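Local atomic coordinates of beta-galactosidase (Bacteroides thetaiotaomicron, PDB entry 5MUJ), a protein that probably hydrolyses arabinofuranosidic linkages during breakdown of the plant pectin rhamnogalacturonan II, and is captured here with a glycan from side chain B of that pectin. Residues G239-I244 / V261-A266; D267-G272 / F291-K296; M285-A290 / F300-A305. One frame throughout, in Å; residues are numbered along the deposited sequence.

Contact 1 of 3, residues G239-I244 / V261-A266; sequences GERVGI and VFAHEA
Arg241 and Glu265 bring their side chains together at about a right angle, yet the flat ends lie nearly coplanar, guanidinium and carboxylate planes only 20° apart. The grip is side-on: NE of Arg241 donates to Glu265 OE2 over 2.9 Å, and NH2 of Arg241 reaches Glu265 OE1 over 3.0 Å. Both bonds are almost straight, and both oxygens are met on their syn side. Glu265 bends at chi2 (-66°), which brings CD round toward the arginine, itself extended from CG to NE. Nearer the backbone, CG of Arg241 rests against CB of Ala263 at 3.6 Å. Elsewhere NH1 of Arg241 bonds to Gly230 O, and NH2 also to Leu237 O. An alanine in place of Arg241 would probably leave the Glu265 carboxylate without its arginine partner and freer to turn.

Opposite Val242, the next residue of the strand, the loop forms a classic beta bulge in which Val261 and Phe262 share one partner. Val242 O takes Val261 N at 2.9 Å and Phe262 N at 3.3 Å, while Val242 N donates to Phe262 O over 3.0 Å. Five four-stranded antiparallel sheets make this a five-bladed beta-propeller, and here the passage from one blade to the next runs back antiparallel to strand 238-247. Beyond the bulge, CD1 of Ile244 meets CG1 of Val261 at 4.0 Å, the two side chains crossing at about a right angle, whereas the ring of Phe262 leads away to meet Tyr287 edge-to-face. Where the backbones diverge past Ala263, a water bridges Glu240 O, 2.7 Å from the water oxygen, and His264 N.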
ATOM      1  N   GLY A 239      -0.927  17.944   4.091  1.00 13.78           N
ATOM      2  CA  GLY A 239      -0.392  16.584   4.367  1.00 13.62           C
ATOM      3  C   GLY A 239      -1.166  15.500   3.637  1.00 13.60           C
ATOM      4  O   GLY A 239      -2.020  15.785   2.814  1.00 15.06           O
ATOM      5  N   GLU A 240      -0.835  14.232   3.957  1.00 11.59           N
ATOM      6  CA  GLU A 240      -1.580  13.036   3.487  1.00 12.59           C
ATOM      7  C   GLU A 240      -2.178  12.298   4.655  1.00 10.42           C
ATOM      8  O   GLU A 240      -1.520  12.084   5.676  1.00 12.47           O
ATOM      9  CB  GLU A 240      -0.691  12.000   2.754  1.00 12.70           C
ATOM     10  CG  GLU A 240      -0.067  12.576   1.519  1.00 16.46           C
ATOM     11  CD  GLU A 240       0.620  11.548   0.643  1.00 16.44           C
ATOM     12  OE1 GLU A 240       0.321  10.338   0.732  1.00 18.71           O
ATOM     13  OE2 GLU A 240       1.494  11.965  -0.122  1.00 19.11           O
ATOM     14  N   ARG A 241      -3.423  11.947   4.500  1.00  9.58           N
ATOM     15  CA  ARG A 241      -4.242  11.440   5.549  1.00 11.17           C
ATOM     16  C   ARG A 241      -5.047  10.251   5.009  1.00 10.35           C
ATOM     17  O   ARG A 241      -5.212  10.094   3.784  1.00 11.97           O
ATOM     18  CB  ARG A 241      -5.199  12.545   6.031  1.00  9.26           C
ATOM     19  CG  ARG A 241      -4.495  13.730   6.651  1.00 10.00           C
ATOM     20  CD  ARG A 241      -5.480  14.900   6.857  1.00 10.98           C
ATOM     21  NE  ARG A 241      -4.764  16.069   7.335  1.00 12.00           N
ATOM     22  CZ  ARG A 241      -4.202  17.007   6.561  1.00 14.20           C
ATOM     23  NH1 ARG A 241      -4.196  16.898   5.234  1.00 13.16           N
ATOM     24  NH2 ARG A 241      -3.615  18.063   7.115  1.00 15.45           N
ATOM     25  N   VAL A 242      -5.652   9.504   5.922  1.00 10.75           N
ATOM     26  CA  VAL A 242      -6.358   8.267   5.593  1.00 11.59           C
ATOM     27  C   VAL A 242      -7.858   8.423   5.826  1.00 13.31           C
ATOM     28  O   VAL A 242      -8.290   8.864   6.913  1.00 13.71           O
ATOM     29  CB  VAL A 242      -5.810   7.091   6.412  1.00 13.27           C
ATOM     30  CG1 VAL A 242      -6.690   5.880   6.246  1.00 12.08           C
ATOM     31  CG2 VAL A 242      -4.384   6.772   5.996  1.00 14.39           C
ATOM     32  N   GLY A 243      -8.637   8.014   4.830  1.00 12.43           N
ATOM     33  CA  GLY A 243     -10.087   8.015   4.936  1.00 12.55           C
ATOM     34  C   GLY A 243     -10.722   6.818   4.307  1.00 11.48           C
ATOM     35  O   GLY A 243     -10.051   5.991   3.731  1.00 14.14           O
ATOM     36  N   ILE A 244     -12.040   6.748   4.425  1.00 13.00           N
ATOM     37  CA  ILE A 244     -12.864   5.624   4.040  1.00 12.77           C
ATOM     38  C   ILE A 244     -13.884   6.006   2.966  1.00 12.05           C
ATOM     39  O   ILE A 244     -14.493   7.136   2.990  1.00 11.57           O
ATOM     40  CB  ILE A 244     -13.599   5.085   5.289  1.00 12.03           C
ATOM     41  CG1 ILE A 244     -12.616   4.431   6.284  1.00 12.02           C
ATOM     42  CG2 ILE A 244     -14.719   4.139   4.921  1.00  9.39           C
ATOM     43  CD1 ILE A 244     -13.251   4.044   7.602  1.00 11.68           C
ATOM     44  N   VAL A 261     -10.255   9.525   8.886  1.00 12.70           N
ATOM     45  CA  VAL A 261     -10.344   8.741  10.115  1.00 15.23           C
ATOM     46  C   VAL A 261      -8.978   8.519  10.811  1.00 14.40           C
ATOM     47  O   VAL A 261      -8.939   8.014  11.927  1.00 16.29           O
ATOM     48  CB  VAL A 261     -10.978   7.359   9.868  1.00 16.35           C
ATOM     49  CG1 VAL A 261     -12.378   7.517   9.312  1.00 16.51           C
ATOM     50  CG2 VAL A 261     -10.098   6.464   8.975  1.00 16.14           C
ATOM     51  N   PHE A 262      -7.885   8.872  10.142  1.00 13.47           N
ATOM     52  CA  PHE A 262      -6.573   8.700  10.737  1.00 12.75           C
ATOM     53  C   PHE A 262      -5.579   9.631  10.098  1.00 12.12           C
ATOM     54  O   PHE A 262      -5.415   9.615   8.899  1.00 13.67           O
ATOM     55  CB  PHE A 262      -6.101   7.262  10.555  1.00 11.48           C
ATOM     56  CG  PHE A 262      -4.902   6.913  11.377  1.00 13.12           C
ATOM     57  CD1 PHE A 262      -4.876   7.087  12.761  1.00 14.57           C
ATOM     58  CD2 PHE A 262      -3.812   6.344  10.763  1.00 13.60           C
ATOM     59  CE1 PHE A 262      -3.761   6.743  13.509  1.00 13.07           C
ATOM     60  CE2 PHE A 262      -2.697   6.008  11.491  1.00 14.09           C
ATOM     61  CZ  PHE A 262      -2.657   6.203  12.865  1.00 13.01           C
ATOM     62  N   ALA A 263      -4.937  10.456  10.925  1.00 13.60           N
ATOM     63  CA  ALA A 263      -4.029  11.461  10.456  1.00 14.95           C
ATOM     64  C   ALA A 263      -3.064  11.812  11.570  1.00 14.92           C
ATOM     65  O   ALA A 263      -3.366  11.605  12.741  1.00 19.18           O
ATOM     66  CB  ALA A 263      -4.791  12.710  10.052  1.00 15.59           C
ATOM     67  N   HIS A 264      -1.929  12.387  11.177  1.00 14.34           N
ATOM     68  CA  HIS A 264      -0.983  13.009  12.102  1.00 17.21           C
ATOM     69  C   HIS A 264      -0.701  14.436  11.657  1.00 17.75           C
ATOM     70  O   HIS A 264      -0.128  14.664  10.604  1.00 18.63           O
ATOM     71  CB  HIS A 264       0.286  12.168  12.132  1.00 17.53           C
ATOM     72  CG  HIS A 264       0.045  10.787  12.625  1.00 17.99           C
ATOM     73  ND1 HIS A 264      -0.150   9.717  11.773  1.00 16.68           N
ATOM     74  CD2 HIS A 264      -0.032  10.290  13.883  1.00 19.08           C
ATOM     75  CE1 HIS A 264      -0.341   8.625  12.493  1.00 19.66           C
ATOM     76  NE2 HIS A 264      -0.267   8.944  13.773  1.00 20.50           N
ATOM     77  N   GLU A 265      -1.124  15.414  12.451  1.00 19.36           N
ATOM     78  CA  GLU A 265      -1.076  16.781  11.992  1.00 18.90           C
ATOM     79  C   GLU A 265       0.231  17.501  12.271  1.00 20.90           C
ATOM     80  O   GLU A 265       0.451  18.033  13.374  1.00 23.32           O
ATOM     81  CB  GLU A 265      -2.220  17.580  12.608  1.00 18.41           C
ATOM     82  CG  GLU A 265      -3.593  17.109  12.229  1.00 18.78           C
ATOM     83  CD  GLU A 265      -3.888  17.301  10.750  1.00 20.17           C
ATOM     84  OE1 GLU A 265      -3.270  18.164  10.083  1.00 23.86           O
ATOM     85  OE2 GLU A 265      -4.721  16.540  10.227  1.00 20.86           O
ATOM     86  N   ALA A 266       1.067  17.547  11.241  1.00 17.44           N
ATOM     87  CA  ALA A 266       2.189  18.480  11.174  1.00 14.82           C
ATOM     88  C   ALA A 266       2.386  18.861   9.693  1.00 15.68           C
ATOM     89  O   ALA A 266       1.834  18.212   8.786  1.00 18.52           O
ATOM     90  CB  ALA A 266       3.456  17.846  11.753  1.00 12.86           C
TER
HETATM   91  O   HOH W   1      -1.052  12.745   8.235  1.00 18.90           O

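Contact 2 of 3, residues D267-G272 / F291-K296; sequences DGTITG and FEPSRK
OE2 of Glu292 is held twice by Ser294, while the other carboxylate oxygen, OE1, faces CG2 of Thr269 across the contact at 3.8 Å. The hydroxyl of Ser294 donates through OG to Glu292 OE2 over 2.6 Å, and the backbone N of Ser294 adds a second bond to Glu292 OE2 at 3.1 Å. The two donors come to the anti side of the oxygen from opposite faces of the carboxylate plane, each about 30° out of it, an arrangement that restricts rotation of the group. Glu292 opens a type I turn that ends at Arg295, and Ser294, two residues on, supplies both donors. NH1 of Arg295 in turn donates to Ser294 OG at 3.1 Å with the oxygen in the guanidinium plane, so the arginine positions the serine that positions the glutamate. Arg295 NH2 has a salt-bridge partner in Asp319.

One hydrogen bond joins the segments directly: OG1 of Thr269 donates to Phe291 O over 2.8 Å, from 34° out of the carbonyl plane. Thr269 chi1 (-58°) sets OG1 beside its own backbone N and CG2 anti to it; CG2 is the branch that meets Glu292 OE1. CD of Pro293 packs against OG1 of Thr269 at 3.8 Å. At the ring of Phe291, CD1 of Ile270 comes to the edge, 4.3 Å from CE2 of Phe291, while Gly268 O approaches CD2 of Phe291 obliquely at 4.0 Å.

Phe291 touches bound arabinose and galactose, and Ile270 touches galactose and rhamnose. Strand ends and loops gathered at one end of the blades contribute to the glycan pocket, a common place for the binding site of a beta-propeller.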
ATOM      1  N   ASP A 267       3.178  19.909   9.471  1.00 18.81           N
ATOM      2  CA  ASP A 267       3.435  20.439   8.141  1.00 22.80           C
ATOM      3  C   ASP A 267       4.101  19.418   7.218  1.00 21.68           C
ATOM      4  O   ASP A 267       5.274  19.023   7.414  1.00 25.66           O
ATOM      5  CB  ASP A 267       4.309  21.693   8.229  1.00 24.96           C
ATOM      6  CG  ASP A 267       4.541  22.349   6.867  1.00 30.35           C
ATOM      7  OD1 ASP A 267       3.885  21.961   5.869  1.00 29.17           O
ATOM      8  OD2 ASP A 267       5.380  23.269   6.798  1.00 36.51           O
ATOM      9  N   GLY A 268       3.343  19.007   6.207  1.00 18.54           N
ATOM     10  CA  GLY A 268       3.843  18.124   5.177  1.00 16.26           C
ATOM     11  C   GLY A 268       3.907  16.666   5.612  1.00 16.07           C
ATOM     12  O   GLY A 268       4.381  15.843   4.835  1.00 18.36           O
ATOM     13  N   THR A 269       3.413  16.312   6.800  1.00 18.83           N
ATOM     14  CA  THR A 269       3.521  14.909   7.288  1.00 19.02           C
ATOM     15  C   THR A 269       2.599  14.003   6.494  1.00 18.32           C
ATOM     16  O   THR A 269       1.449  14.391   6.184  1.00 18.74           O
ATOM     17  CB  THR A 269       3.135  14.777   8.773  1.00 18.00           C
ATOM     18  OG1 THR A 269       3.976  15.639   9.541  1.00 17.12           O
ATOM     19  CG2 THR A 269       3.266  13.331   9.286  1.00 17.51           C
ATOM     20  N   ILE A 270       3.090  12.794   6.200  1.00 15.51           N
ATOM     21  CA  ILE A 270       2.347  11.825   5.439  1.00 13.99           C
ATOM     22  C   ILE A 270       1.959  10.718   6.370  1.00 13.68           C
ATOM     23  O   ILE A 270       2.796  10.216   7.106  1.00 15.30           O
ATOM     24  CB  ILE A 270       3.172  11.273   4.266  1.00 13.53           C
ATOM     25  CG1 ILE A 270       3.374  12.363   3.216  1.00 14.55           C
ATOM     26  CG2 ILE A 270       2.471  10.116   3.591  1.00 12.89           C
ATOM     27  CD1 ILE A 270       4.367  11.997   2.120  1.00 18.72           C
ATOM     28  N   THR A 271       0.706  10.315   6.294  1.00 12.86           N
ATOM     29  CA  THR A 271       0.192   9.117   6.919  1.00 13.45           C
ATOM     30  C   THR A 271      -0.481   8.372   5.776  1.00 12.90           C
ATOM     31  O   THR A 271      -1.386   8.928   5.106  1.00 14.74           O
ATOM     32  CB  THR A 271      -0.843   9.407   8.028  1.00 12.88           C
ATOM     33  OG1 THR A 271      -0.277  10.291   9.015  1.00 15.55           O
ATOM     34  CG2 THR A 271      -1.343   8.101   8.690  1.00 13.48           C
ATOM     35  N   GLY A 272      -0.047   7.122   5.545  1.00 13.26           N
ATOM     36  CA  GLY A 272      -0.655   6.401   4.487  1.00 12.94           C
ATOM     37  C   GLY A 272      -0.408   4.919   4.342  1.00 14.00           C
ATOM     38  O   GLY A 272       0.030   4.227   5.259  1.00 16.59           O
ATOM     39  N   PHE A 291       8.067  12.271   7.240  1.00 14.63           N
ATOM     40  CA  PHE A 291       8.167  13.713   7.622  1.00 14.96           C
ATOM     41  C   PHE A 291       7.322  13.983   8.862  1.00 15.06           C
ATOM     42  O   PHE A 291       6.667  15.033   8.977  1.00 16.30           O
ATOM     43  CB  PHE A 291       7.811  14.626   6.446  1.00 16.96           C
ATOM     44  CG  PHE A 291       8.466  14.211   5.172  1.00 17.57           C
ATOM     45  CD1 PHE A 291       9.852  14.112   5.104  1.00 18.65           C
ATOM     46  CD2 PHE A 291       7.707  13.805   4.070  1.00 19.80           C
ATOM     47  CE1 PHE A 291      10.477  13.663   3.946  1.00 21.51           C
ATOM     48  CE2 PHE A 291       8.329  13.356   2.913  1.00 20.01           C
ATOM     49  CZ  PHE A 291       9.712  13.275   2.858  1.00 21.53           C
ATOM     50  N   GLU A 292       7.357  13.032   9.792  1.00 16.67           N
ATOM     51  CA  GLU A 292       6.785  13.186  11.134  1.00 16.67           C
ATOM     52  C   GLU A 292       7.839  13.862  12.031  1.00 17.88           C
ATOM     53  O   GLU A 292       8.928  13.340  12.198  1.00 18.26           O
ATOM     54  CB  GLU A 292       6.405  11.797  11.672  1.00 14.07           C
ATOM     55  CG  GLU A 292       6.036  11.668  13.120  1.00 17.28           C
ATOM     56  CD  GLU A 292       5.097  12.754  13.612  1.00 21.04           C
ATOM     57  OE1 GLU A 292       4.044  12.956  12.983  1.00 21.83           O
ATOM     58  OE2 GLU A 292       5.408  13.371  14.643  1.00 23.41           O
ATOM     59  N   PRO A 293       7.533  15.050  12.610  1.00 19.26           N
ATOM     60  CA  PRO A 293       8.596  15.690  13.435  1.00 17.36           C
ATOM     61  C   PRO A 293       9.161  14.899  14.636  1.00 19.41           C
ATOM     62  O   PRO A 293      10.316  15.130  15.013  1.00 21.64           O
ATOM     63  CB  PRO A 293       7.919  16.951  13.969  1.00 18.18           C
ATOM     64  CG  PRO A 293       6.739  17.173  13.109  1.00 20.73           C
ATOM     65  CD  PRO A 293       6.334  15.901  12.458  1.00 18.72           C
ATOM     66  N   SER A 294       8.360  14.003  15.225  1.00 19.19           N
ATOM     67  CA  SER A 294       8.763  13.219  16.421  1.00 19.11           C
ATOM     68  C   SER A 294       9.755  12.068  16.187  1.00 17.61           C
ATOM     69  O   SER A 294      10.188  11.444  17.157  1.00 20.49           O
ATOM     70  CB  SER A 294       7.526  12.651  17.102  1.00 18.32           C
ATOM     71  OG  SER A 294       6.807  11.811  16.217  1.00 20.17           O
ATOM     72  N   ARG A 295      10.053  11.775  14.921  1.00 14.42           N
ATOM     73  CA  ARG A 295      11.068  10.818  14.491  1.00 17.64           C
ATOM     74  C   ARG A 295      12.290  11.510  13.817  1.00 21.33           C
ATOM     75  O   ARG A 295      12.156  12.490  13.022  1.00 23.15           O
ATOM     76  CB  ARG A 295      10.432   9.817  13.517  1.00 18.55           C
ATOM     77  CG  ARG A 295       9.794   8.601  14.161  1.00 18.21           C
ATOM     78  CD  ARG A 295       8.603   8.927  14.998  1.00 17.45           C
ATOM     79  NE  ARG A 295       7.750   7.759  15.196  1.00 15.53           N
ATOM     80  CZ  ARG A 295       6.500   7.764  15.640  1.00 17.90           C
ATOM     81  NH1 ARG A 295       5.898   8.905  15.967  1.00 21.74           N
ATOM     82  NH2 ARG A 295       5.834   6.628  15.769  1.00 22.38           N
ATOM     83  N   LYS A 296      13.468  10.962  14.137  1.00 22.48           N
ATOM     84  CA  LYS A 296      14.757  11.378  13.581  1.00 26.69           C
ATOM     85  C   LYS A 296      15.206  10.464  12.441  1.00 26.38           C
ATOM     86  O   LYS A 296      16.401  10.337  12.152  1.00 34.67           O
ATOM     87  CB  LYS A 296      15.829  11.391  14.681  1.00 31.02           C
TER

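Contact 3 of 3, residues M285-A290 / F300-A305; sequences MFYFSA and FNTFAA
Tyr287 and Thr302 lie side by side and point the same way, the methyl CG2 of Thr302 reaching OH of Tyr287 at 3.3 Å. The CD2-CE2 edge of the tyrosine ring meets the partner backbone, with Phe303 C and Ala304 N near the ring plane: CE2 of Tyr287 stands 3.6 Å from the carbonyl carbon C of Phe303, and 4.2 Å from CB of Ala304. On the same face of the sheet, CZ of Phe300 presses on CB of Ser289 at 3.5 Å. The carbonyl O of Ser289 lies 3.6 Å above one face of the Phe300 ring, offset toward its rim. On the other face of the sheet, OD1 of Asn301 meets CB of Phe288 at 3.2 Å.

Chi1 of Tyr287 (76°) puts CG between the backbone N and the carbonyl carbon, and from there the ring stands beside Thr302, whose CG2 takes the same kind of position. Six backbone bonds set the register, in reciprocal pairs at Met285 with Ala304, Tyr287 with Thr302 and Ser289 with Phe300; Met285 is modelled as selenomethionine.

Farther out, the polar ends are held by other parts of the chain: Tyr287 OH by Asp314, Ser289 OG by Ile270 O, and Asn301 OD1 by Lys334 N. The strand directions are 141° apart, a strongly twisted antiparallel hairpin. It forms the two middle strands of a four-stranded blade, as in the beta-propeller fold.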
HETATM    1  N   MSE A 285      -4.225  -1.780  11.767  1.00 11.24           N
HETATM    2  CA  MSE A 285      -3.829  -1.071  10.594  1.00 11.81           C
HETATM    3  C   MSE A 285      -2.343  -0.928  10.642  1.00 12.82           C
HETATM    4  O   MSE A 285      -1.804  -0.214  11.490  1.00 13.15           O
HETATM    5  CB  MSE A 285      -4.460   0.332  10.554  1.00 12.76           C
HETATM    6  CG  MSE A 285      -4.057   1.089   9.308  1.00 16.33           C
HETATM    7 SE   MSE A 285      -4.371   3.001   9.519  1.00 24.73          SE
HETATM    8  CE  MSE A 285      -6.316   2.952   9.349  1.00 21.79           C
ATOM      9  N   PHE A 286      -1.691  -1.575   9.681  1.00 12.55           N
ATOM     10  CA  PHE A 286      -0.299  -1.292   9.375  1.00 10.54           C
ATOM     11  C   PHE A 286      -0.315  -0.063   8.479  1.00 11.20           C
ATOM     12  O   PHE A 286      -1.108  -0.007   7.532  1.00 11.69           O
ATOM     13  CB  PHE A 286       0.342  -2.498   8.660  1.00 10.70           C
ATOM     14  CG  PHE A 286       0.363  -3.730   9.496  1.00 12.38           C
ATOM     15  CD1 PHE A 286       1.307  -3.857  10.505  1.00 11.15           C
ATOM     16  CD2 PHE A 286      -0.604  -4.720   9.355  1.00 11.74           C
ATOM     17  CE1 PHE A 286       1.359  -5.021  11.274  1.00 12.36           C
ATOM     18  CE2 PHE A 286      -0.575  -5.850  10.148  1.00 11.74           C
ATOM     19  CZ  PHE A 286       0.385  -5.961  11.152  1.00 11.25           C
ATOM     20  N   TYR A 287       0.537   0.904   8.789  1.00  9.84           N
ATOM     21  CA  TYR A 287       0.624   2.143   7.990  1.00  9.90           C
ATOM     22  C   TYR A 287       2.040   2.679   8.004  1.00 10.17           C
ATOM     23  O   TYR A 287       2.848   2.314   8.898  1.00 13.21           O
ATOM     24  CB  TYR A 287      -0.391   3.168   8.522  1.00  8.81           C
ATOM     25  CG  TYR A 287      -0.006   3.844   9.798  1.00  9.95           C
ATOM     26  CD1 TYR A 287       0.713   5.047   9.770  1.00 10.25           C
ATOM     27  CD2 TYR A 287      -0.375   3.319  11.035  1.00 10.90           C
ATOM     28  CE1 TYR A 287       1.060   5.696  10.960  1.00 11.44           C
ATOM     29  CE2 TYR A 287      -0.038   3.961  12.220  1.00 10.38           C
ATOM     30  CZ  TYR A 287       0.679   5.152  12.162  1.00 10.91           C
ATOM     31  OH  TYR A 287       1.017   5.770  13.337  1.00 13.40           O
ATOM     32  N   PHE A 288       2.360   3.543   7.049  1.00 10.32           N
ATOM     33  CA  PHE A 288       3.618   4.288   7.053  1.00 10.83           C
ATOM     34  C   PHE A 288       3.364   5.753   7.318  1.00 10.40           C
ATOM     35  O   PHE A 288       2.256   6.312   7.034  1.00 12.28           O
ATOM     36  CB  PHE A 288       4.463   4.168   5.774  1.00  9.23           C
ATOM     37  CG  PHE A 288       4.191   5.194   4.669  1.00  9.82           C
ATOM     38  CD1 PHE A 288       3.136   5.013   3.748  1.00 10.71           C
ATOM     39  CD2 PHE A 288       5.024   6.296   4.468  1.00 10.22           C
ATOM     40  CE1 PHE A 288       2.928   5.880   2.716  1.00 12.50           C
ATOM     41  CE2 PHE A 288       4.752   7.253   3.445  1.00 10.77           C
ATOM     42  CZ  PHE A 288       3.729   7.013   2.567  1.00 12.23           C
ATOM     43  N   SER A 289       4.407   6.380   7.825  1.00 13.86           N
ATOM     44  CA  SER A 289       4.426   7.813   7.962  1.00 13.58           C
ATOM     45  C   SER A 289       5.755   8.345   7.468  1.00 13.26           C
ATOM     46  O   SER A 289       6.768   7.651   7.517  1.00 13.16           O
ATOM     47  CB  SER A 289       4.186   8.206   9.412  1.00 12.84           C
ATOM     48  OG  SER A 289       3.948   9.613   9.515  1.00 15.45           O
ATOM     49  N   ALA A 290       5.752   9.554   6.949  1.00 13.37           N
ATOM     50  CA  ALA A 290       6.969  10.242   6.532  1.00 13.37           C
ATOM     51  C   ALA A 290       6.898  11.677   6.995  1.00 15.40           C
ATOM     52  O   ALA A 290       5.776  12.250   7.094  1.00 16.18           O
ATOM     53  CB  ALA A 290       7.209  10.186   5.029  1.00 10.12           C
ATOM     54  N   PHE A 300       8.959   5.562   7.972  1.00 10.78           N
ATOM     55  CA  PHE A 300       8.909   4.387   8.826  1.00 11.60           C
ATOM     56  C   PHE A 300       7.541   3.744   8.829  1.00 12.05           C
ATOM     57  O   PHE A 300       6.567   4.377   8.380  1.00 13.64           O
ATOM     58  CB  PHE A 300       9.283   4.763  10.261  1.00 10.50           C
ATOM     59  CG  PHE A 300       8.361   5.860  10.849  1.00 11.49           C
ATOM     60  CD1 PHE A 300       8.593   7.243  10.621  1.00 10.39           C
ATOM     61  CD2 PHE A 300       7.263   5.501  11.601  1.00 13.29           C
ATOM     62  CE1 PHE A 300       7.730   8.237  11.140  1.00 11.71           C
ATOM     63  CE2 PHE A 300       6.406   6.493  12.119  1.00 13.30           C
ATOM     64  CZ  PHE A 300       6.650   7.842  11.880  1.00 12.71           C
ATOM     65  N   ASN A 301       7.468   2.497   9.304  1.00 11.46           N
ATOM     66  CA  ASN A 301       6.210   1.790   9.514  1.00 10.40           C
ATOM     67  C   ASN A 301       5.908   1.577  10.995  1.00 11.50           C
ATOM     68  O   ASN A 301       6.785   1.215  11.796  1.00 11.98           O
ATOM     69  CB  ASN A 301       6.242   0.406   8.832  1.00  9.62           C
ATOM     70  CG  ASN A 301       6.295   0.503   7.328  1.00 11.09           C
ATOM     71  OD1 ASN A 301       5.849   1.461   6.726  1.00 12.86           O
ATOM     72  ND2 ASN A 301       6.839  -0.526   6.695  1.00 12.34           N
ATOM     73  N   THR A 302       4.637   1.770  11.347  1.00 10.75           N
ATOM     74  CA  THR A 302       4.098   1.369  12.633  1.00  9.86           C
ATOM     75  C   THR A 302       2.648   0.877  12.472  1.00 11.49           C
ATOM     76  O   THR A 302       2.228   0.522  11.346  1.00 12.39           O
ATOM     77  CB  THR A 302       4.333   2.438  13.724  1.00 11.82           C
ATOM     78  OG1 THR A 302       3.910   1.934  15.000  1.00 12.54           O
ATOM     79  CG2 THR A 302       3.614   3.735  13.416  1.00 10.95           C
ATOM     80  N   PHE A 303       1.867   0.849  13.551  1.00 10.13           N
ATOM     81  CA  PHE A 303       0.503   0.392  13.415  1.00 10.94           C
ATOM     82  C   PHE A 303      -0.411   1.133  14.361  1.00 11.91           C
ATOM     83  O   PHE A 303       0.045   1.742  15.316  1.00 13.54           O
ATOM     84  CB  PHE A 303       0.393  -1.104  13.682  1.00 11.87           C
ATOM     85  CG  PHE A 303       0.590  -1.465  15.122  1.00 11.45           C
ATOM     86  CD1 PHE A 303       1.876  -1.608  15.647  1.00 11.42           C
ATOM     87  CD2 PHE A 303      -0.500  -1.610  15.962  1.00 12.07           C
ATOM     88  CE1 PHE A 303       2.065  -1.939  17.002  1.00 11.74           C
ATOM     89  CE2 PHE A 303      -0.309  -1.938  17.314  1.00 13.41           C
ATOM     90  CZ  PHE A 303       0.973  -2.102  17.832  1.00 13.05           C
ATOM     91  N   ALA A 304      -1.694   1.010  14.039  1.00 12.42           N
ATOM     92  CA  ALA A 304      -2.783   1.414  14.886  1.00 11.16           C
ATOM     93  C   ALA A 304      -3.791   0.290  15.028  1.00 12.10           C
ATOM     94  O   ALA A 304      -3.753  -0.686  14.268  1.00 12.69           O
ATOM     95  CB  ALA A 304      -3.443   2.677  14.299  1.00 11.81           C
ATOM     96  N   ALA A 305      -4.719   0.400  15.975  1.00 13.19           N
ATOM     97  CA  ALA A 305      -5.760  -0.614  16.109  1.00 14.95           C
ATOM     98  C   ALA A 305      -7.123   0.017  16.440  1.00 13.07           C
ATOM     99  O   ALA A 305      -7.173   1.152  16.926  1.00 13.80           O
ATOM    100  CB  ALA A 305      -5.365  -1.703  17.128  1.00 16.15           C
TER

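Contacts 1 and 2 lie with centres 11 Å apart and are stitched by two probable hydrogen bonds, His264 ND1 to Thr271 OG1 at 2.8 Å and Glu240 O to Thr271 N at 2.9 Å. Contact 2 joins contact 3 through Ile270 O and Ser289 OG, 2.7 Å apart, a probable hydrogen bond added to the sheet pairing of neighbouring strands 270-279 and 282-290. The interblade loop 261-266 of contact 1 packs on contact 3 as well, Phe262 CD2 standing 3.6 Å from SE of Met285. All three reach the glycan pocket, through Glu240, through Ile270 and Phe291, and through Ala290; the side chain of Phe291 is about 3 Å from a bound alpha-L-arabinopyranose, measured between nearest atoms.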